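Local coordinates for SPbeta prophage-derived uncharacterized protein YorR (Bacillus subtilis, PDB 3KB2), which is of uncharacterised function but binds guanosine 3'-monophosphate 5'-diphosphate and is probably a nucleotide kinase, perhaps of the dTMP kinase type, at residues Glu47-Asn50 with Lys51-Asp54; Thr81-Gln84 with Leu85-Ile88. All coordinates share one frame; numbering follows the deposited sequence.

Interaction 1: Glu47-Asn50 with Lys51-Asp54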
ATOM      1  N   GLU A  47       5.336 -13.265 -19.701  1.00 20.11           N
ATOM      2  CA  GLU A  47       5.557 -14.705 -19.703  1.00 23.21           C
ATOM      3  C   GLU A  47       4.612 -15.408 -18.704  1.00 19.41           C
ATOM      4  O   GLU A  47       3.954 -16.403 -19.032  1.00 22.11           O
ATOM      5  CB  GLU A  47       7.022 -14.985 -19.356  1.00 25.33           C
ATOM      6  CG  GLU A  47       7.384 -16.453 -19.247  1.00 48.41           C
ATOM      7  CD  GLU A  47       8.819 -16.666 -18.773  1.00 60.94           C
ATOM      8  OE1 GLU A  47       9.145 -16.246 -17.634  1.00 65.81           O
ATOM      9  OE2 GLU A  47       9.620 -17.251 -19.542  1.00 57.74           O
ATOM     10  N   HIS A  48       4.533 -14.871 -17.494  1.00 12.60           N
ATOM     11  CA  HIS A  48       3.673 -15.441 -16.469  1.00 13.69           C
ATOM     12  C   HIS A  48       2.188 -15.386 -16.839  1.00 16.79           C
ATOM     13  O   HIS A  48       1.454 -16.359 -16.641  1.00 13.57           O
ATOM     14  CB  HIS A  48       3.884 -14.718 -15.145  1.00 16.42           C
ATOM     15  CG  HIS A  48       3.192 -15.375 -13.997  1.00 23.16           C
ATOM     16  ND1 HIS A  48       3.565 -16.611 -13.517  1.00 28.20           N
ATOM     17  CD2 HIS A  48       2.101 -15.007 -13.281  1.00 28.15           C
ATOM     18  CE1 HIS A  48       2.733 -16.981 -12.558  1.00 23.70           C
ATOM     19  NE2 HIS A  48       1.836 -16.024 -12.397  1.00 33.70           N
ATOM     20  N   PHE A  49       1.747 -14.246 -17.372  1.00 15.45           N
ATOM     21  CA  PHE A  49       0.353 -14.088 -17.752  1.00  7.78           C
ATOM     22  C   PHE A  49       0.001 -15.011 -18.894  1.00 13.83           C
ATOM     23  O   PHE A  49      -1.105 -15.544 -18.958  1.00 20.07           O
ATOM     24  CB  PHE A  49       0.053 -12.641 -18.152  1.00 17.41           C
ATOM     25  CG  PHE A  49      -0.130 -11.717 -16.987  1.00 19.86           C
ATOM     26  CD1 PHE A  49      -0.826 -12.138 -15.858  1.00 24.14           C
ATOM     27  CD2 PHE A  49       0.377 -10.424 -17.017  1.00 24.83           C
ATOM     28  CE1 PHE A  49      -1.019 -11.288 -14.778  1.00 28.91           C
ATOM     29  CE2 PHE A  49       0.192  -9.560 -15.940  1.00 20.87           C
ATOM     30  CZ  PHE A  49      -0.507  -9.993 -14.817  1.00 19.71           C
ATOM     31  N   ASN A  50       0.951 -15.212 -19.794  1.00 18.14           N
ATOM     32  CA  ASN A  50       0.717 -16.077 -20.936  1.00 15.95           C
ATOM     33  C   ASN A  50       0.546 -17.524 -20.497  1.00 12.73           C
ATOM     34  O   ASN A  50      -0.244 -18.255 -21.078  1.00 17.19           O
ATOM     35  CB  ASN A  50       1.875 -15.977 -21.924  1.00 17.70           C
ATOM     36  CG  ASN A  50       1.426 -16.189 -23.344  1.00 18.86           C
ATOM     37  OD1 ASN A  50       2.224 -16.482 -24.221  1.00 32.65           O
ATOM     38  ND2 ASN A  50       0.132 -16.024 -23.582  1.00 24.22           N
ATOM     39  N   LYS A  51       1.302 -17.937 -19.484  1.00 16.14           N
ATOM     40  CA  LYS A  51       1.198 -19.300 -18.973  1.00 17.94           C
ATOM     41  C   LYS A  51      -0.159 -19.490 -18.321  1.00 24.41           C
ATOM     42  O   LYS A  51      -0.796 -20.531 -18.484  1.00 28.95           O
ATOM     43  CB  LYS A  51       2.281 -19.594 -17.938  1.00 13.99           C
ATOM     44  CG  LYS A  51       3.657 -19.817 -18.518  1.00 14.29           C
ATOM     45  CD  LYS A  51       4.692 -19.826 -17.419  1.00 16.34           C
ATOM     46  CE  LYS A  51       6.079 -19.629 -18.003  1.00 35.72           C
ATOM     47  NZ  LYS A  51       7.128 -19.439 -16.953  1.00 34.66           N
ATOM     48  N   LEU A  52      -0.606 -18.493 -17.568  1.00 24.29           N
ATOM     49  CA  LEU A  52      -1.904 -18.616 -16.938  1.00 20.74           C
ATOM     50  C   LEU A  52      -2.942 -18.722 -18.036  1.00 13.05           C
ATOM     51  O   LEU A  52      -3.891 -19.471 -17.912  1.00 19.11           O
ATOM     52  CB  LEU A  52      -2.195 -17.410 -16.054  1.00 23.04           C
ATOM     53  CG  LEU A  52      -1.239 -17.290 -14.880  1.00 31.98           C
ATOM     54  CD1 LEU A  52      -1.578 -16.042 -14.069  1.00 30.41           C
ATOM     55  CD2 LEU A  52      -1.332 -18.555 -14.020  1.00 28.80           C
ATOM     56  N   ALA A  53      -2.736 -17.985 -19.122  1.00 17.51           N
ATOM     57  CA  ALA A  53      -3.671 -17.996 -20.234  1.00 16.20           C
ATOM     58  C   ALA A  53      -3.824 -19.376 -20.859  1.00 22.03           C
ATOM     59  O   ALA A  53      -4.773 -19.628 -21.605  1.00 19.78           O
ATOM     60  CB  ALA A  53      -3.253 -16.992 -21.285  1.00 12.34           C
ATOM     61  N   ASP A  54      -2.890 -20.274 -20.574  1.00 27.26           N
ATOM     62  CA  ASP A  54      -2.984 -21.627 -21.115  1.00 22.53           C
ATOM     63  C   ASP A  54      -3.867 -22.491 -20.223  1.00 21.14           C
ATOM     64  O   ASP A  54      -4.469 -23.455 -20.684  1.00 24.77           O
ATOM     65  CB  ASP A  54      -1.596 -22.252 -21.233  1.00 21.05           C
ATOM     66  CG  ASP A  54      -0.814 -21.693 -22.397  1.00 31.20           C
ATOM     67  OD1 ASP A  54      -1.362 -21.684 -23.522  1.00 28.73           O
ATOM     68  OD2 ASP A  54       0.343 -21.274 -22.192  1.00 30.80           O
TER

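Interaction 2: Thr81-Gln84 with Leu85-Ile88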
ATOM      1  N   THR A  81       1.550  -4.289 -22.348  1.00 17.68           N
ATOM      2  CA  THR A  81       1.378  -3.316 -23.416  1.00 15.80           C
ATOM      3  C   THR A  81       0.010  -3.611 -24.024  1.00 25.61           C
ATOM      4  O   THR A  81      -0.580  -4.663 -23.763  1.00 26.17           O
ATOM      5  CB  THR A  81       2.442  -3.454 -24.544  1.00 16.01           C
ATOM      6  OG1 THR A  81       2.357  -4.754 -25.135  1.00 17.31           O
ATOM      7  CG2 THR A  81       3.838  -3.233 -24.004  1.00 19.60           C
ATOM      8  N   GLU A  82      -0.496  -2.681 -24.825  1.00 25.26           N
ATOM      9  CA  GLU A  82      -1.782  -2.863 -25.479  1.00 27.19           C
ATOM     10  C   GLU A  82      -1.780  -4.157 -26.271  1.00 18.92           C
ATOM     11  O   GLU A  82      -2.724  -4.938 -26.212  1.00 18.59           O
ATOM     12  CB  GLU A  82      -2.067  -1.703 -26.435  1.00 36.40           C
ATOM     13  CG  GLU A  82      -2.285  -0.359 -25.765  1.00 50.31           C
ATOM     14  CD  GLU A  82      -2.611   0.743 -26.761  1.00 63.48           C
ATOM     15  OE1 GLU A  82      -1.720   1.102 -27.574  1.00 62.53           O
ATOM     16  OE2 GLU A  82      -3.762   1.249 -26.733  1.00 66.06           O
ATOM     17  N   ARG A  83      -0.706  -4.376 -27.013  1.00 13.75           N
ATOM     18  CA  ARG A  83      -0.596  -5.560 -27.835  1.00 16.25           C
ATOM     19  C   ARG A  83      -0.619  -6.843 -27.010  1.00 17.08           C
ATOM     20  O   ARG A  83      -1.337  -7.778 -27.343  1.00 23.74           O
ATOM     21  CB  ARG A  83       0.676  -5.486 -28.686  1.00 20.50           C
ATOM     22  CG  ARG A  83       0.817  -6.602 -29.705  1.00 23.03           C
ATOM     23  CD  ARG A  83       2.187  -6.570 -30.370  1.00 23.70           C
ATOM     24  NE  ARG A  83       2.397  -7.711 -31.264  1.00 24.62           N
ATOM     25  CZ  ARG A  83       3.571  -8.034 -31.807  1.00 25.68           C
ATOM     26  NH1 ARG A  83       3.664  -9.093 -32.600  1.00 12.60           N
ATOM     27  NH2 ARG A  83       4.653  -7.303 -31.547  1.00 22.13           N
ATOM     28  N   GLN A  84       0.150  -6.896 -25.926  1.00 25.52           N
ATOM     29  CA  GLN A  84       0.180  -8.102 -25.100  1.00 16.67           C
ATOM     30  C   GLN A  84      -1.199  -8.374 -24.492  1.00 27.03           C
ATOM     31  O   GLN A  84      -1.700  -9.501 -24.555  1.00 21.91           O
ATOM     32  CB  GLN A  84       1.232  -7.961 -23.997  1.00 17.58           C
ATOM     33  CG  GLN A  84       2.608  -7.632 -24.547  1.00 21.61           C
ATOM     34  CD  GLN A  84       3.644  -7.375 -23.474  1.00 21.19           C
ATOM     35  OE1 GLN A  84       3.409  -6.619 -22.528  1.00 30.77           O
ATOM     36  NE2 GLN A  84       4.813  -7.990 -23.626  1.00 14.48           N
ATOM     37  N   LEU A  85      -1.814  -7.340 -23.919  1.00 16.64           N
ATOM     38  CA  LEU A  85      -3.131  -7.483 -23.314  1.00 21.57           C
ATOM     39  C   LEU A  85      -4.100  -8.041 -24.344  1.00 23.08           C
ATOM     40  O   LEU A  85      -4.853  -8.969 -24.072  1.00 24.44           O
ATOM     41  CB  LEU A  85      -3.648  -6.130 -22.815  1.00 20.87           C
ATOM     42  CG  LEU A  85      -5.112  -6.130 -22.350  1.00 18.90           C
ATOM     43  CD1 LEU A  85      -5.260  -7.038 -21.146  1.00 14.22           C
ATOM     44  CD2 LEU A  85      -5.553  -4.711 -22.006  1.00 16.91           C
ATOM     45  N   ARG A  86      -4.077  -7.464 -25.533  1.00 22.22           N
ATOM     46  CA  ARG A  86      -4.954  -7.898 -26.603  1.00 22.36           C
ATOM     47  C   ARG A  86      -4.654  -9.357 -26.962  1.00 19.01           C
ATOM     48  O   ARG A  86      -5.553 -10.128 -27.269  1.00 22.07           O
ATOM     49  CB  ARG A  86      -4.747  -6.971 -27.797  1.00 26.98           C
ATOM     50  CG  ARG A  86      -5.589  -7.249 -29.007  1.00 35.19           C
ATOM     51  CD  ARG A  86      -5.437  -6.114 -30.010  1.00 43.31           C
ATOM     52  NE  ARG A  86      -4.044  -5.888 -30.394  1.00 46.10           N
ATOM     53  CZ  ARG A  86      -3.397  -4.735 -30.230  1.00 48.48           C
ATOM     54  NH1 ARG A  86      -4.013  -3.692 -29.684  1.00 45.21           N
ATOM     55  NH2 ARG A  86      -2.137  -4.618 -30.625  1.00 39.43           N
ATOM     56  N   PHE A  87      -3.386  -9.737 -26.907  1.00 21.87           N
ATOM     57  CA  PHE A  87      -2.993 -11.105 -27.223  1.00 21.93           C
ATOM     58  C   PHE A  87      -3.572 -12.082 -26.202  1.00 15.50           C
ATOM     59  O   PHE A  87      -4.117 -13.117 -26.563  1.00 22.33           O
ATOM     60  CB  PHE A  87      -1.462 -11.196 -27.261  1.00 15.80           C
ATOM     61  CG  PHE A  87      -0.932 -12.577 -27.497  1.00 17.15           C
ATOM     62  CD1 PHE A  87      -0.649 -13.417 -26.430  1.00 18.48           C
ATOM     63  CD2 PHE A  87      -0.705 -13.035 -28.787  1.00 21.04           C
ATOM     64  CE1 PHE A  87      -0.144 -14.698 -26.643  1.00 28.79           C
ATOM     65  CE2 PHE A  87      -0.199 -14.315 -29.012  1.00 29.09           C
ATOM     66  CZ  PHE A  87       0.082 -15.149 -27.935  1.00 26.92           C
ATOM     67  N   ILE A  88      -3.463 -11.744 -24.923  1.00 25.13           N
ATOM     68  CA  ILE A  88      -3.981 -12.610 -23.859  1.00 25.46           C
ATOM     69  C   ILE A  88      -5.496 -12.769 -23.918  1.00 18.64           C
ATOM     70  O   ILE A  88      -6.018 -13.855 -23.677  1.00 28.73           O
ATOM     71  CB  ILE A  88      -3.587 -12.078 -22.474  1.00 18.74           C
ATOM     72  CG1 ILE A  88      -2.068 -12.175 -22.316  1.00 16.37           C
ATOM     73  CG2 ILE A  88      -4.273 -12.874 -21.388  1.00  5.25           C
ATOM     74  CD1 ILE A  88      -1.557 -11.446 -21.100  1.00 34.44           C
TER

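Interaction 1: Glu47-Asn50 with Lys51-Asp54
K51 is joined to E47 twice, once through the backbone and once along the side chains. Its N donates to E47 O over 3.1 Å, the ordinary alpha-helical bond. Beyond the backbone the two side chains run alongside each other, pointing the same way, both extended beyond CG, with K51 CE 3.7 Å from E47 CG. K51 CG stands anti to its own carbonyl carbon (chi1 -75°), which sends the lysine back toward the start of the helix and lays its CG 3.5 Å from E47 O. At the far end K51 NZ and E47 OE1 form a salt bridge, but a long one at 3.8 Å, so the CE-CG contact probably contributes as well as the charges.

Next comes L52, whose N bonds to H48 O. Its isobutyl group crosses the H48 side chain at a slant: L52 CG lies over one face of the imidazole, and L52 CD1 comes 3.8 Å from H48 NE2. The same CD1 reaches the edge of the F49 ring near its plane, 4.4 Å from F49 CD1, while that ring meets F63 nearly at right angles.

These are the last turns of helix 42-52, where F49 and A53 pack onto helix 82-92 and F49 also touches V64 and N67 of helix 64-70. The parallel sheet with strand order 2-3-1-4-5 and a P-loop after strand 3-7 fit the fold of P-loop nucleotide kinases.

A53 follows with a bond of 2.9 Å from its N to F49 O. Its methyl points toward the preceding turn and sits 3.3 Å from N50 O, and its own carbonyl accepts from K95.

In D54 the backbone N turns to K51 O, three residues back. D54 OD2 lies near N50 O, while OD1 makes a salt bridge with K91.

Interaction 2: Thr81-Gln84 with Leu85-Ile88
T81 and L85 open helix 82-92 with a nearly straight backbone bond, 3.0 Å from L85 N to T81 O with an angle of 175° at the hydrogen. The next three i to i+4 bonds follow in step: R86 N to E82 O, F87 N to R83 O and I88 N to Q84 O.

Side-chain hydrogen bonds close the start of the helix in a capping box. T81, the N-cap, accepts from Q84 N at its OG1 (3.2 Å), and Q84 OE1 accepts in turn from T81 N at 3.0 Å. With CG beside its own backbone N (chi1 -55°), the side chain of Q84 reaches back to T81, and its NE2 is held in turn by N42 OD1.

The arginines meet by packing. R86 bends at chi3 (56°), which folds its guanidinium back over the backbone, one face toward E82 O and R83 CA. R86 NH2 lies 3.3 Å from R83 CA and 3.5 Å from R83 CB. R83, extended as far as NE, leads its guanidinium away from that of R86, with R83 NE 5.5 Å from R86 NH2.

This arginine-bearing side is exposed, whereas L85 rests on V64, Y65 and L68 of helix 64-70, and I88 touches V64 of that helix and F46 of helix 42-52.

How the interactions relate
Interactions 1 and 2 sit on neighbouring helices, 42-52 and 82-92, with their centres about 12 Å apart and on the same side of the chain's centre. They meet directly through I88: its CD1 is 3.6 Å from F49 CB and its CG2 is 4.2 Å from A53 CB. F87 packs beside N50 at the same seam. In this way the late turns of helix 42-52 lie against the first turns of helix 82-92. Neither interaction includes a residue of the guanosine phosphate pocket, which is formed by D10 to T16, the P-loop region after strand 3-7, together with S152 and S153.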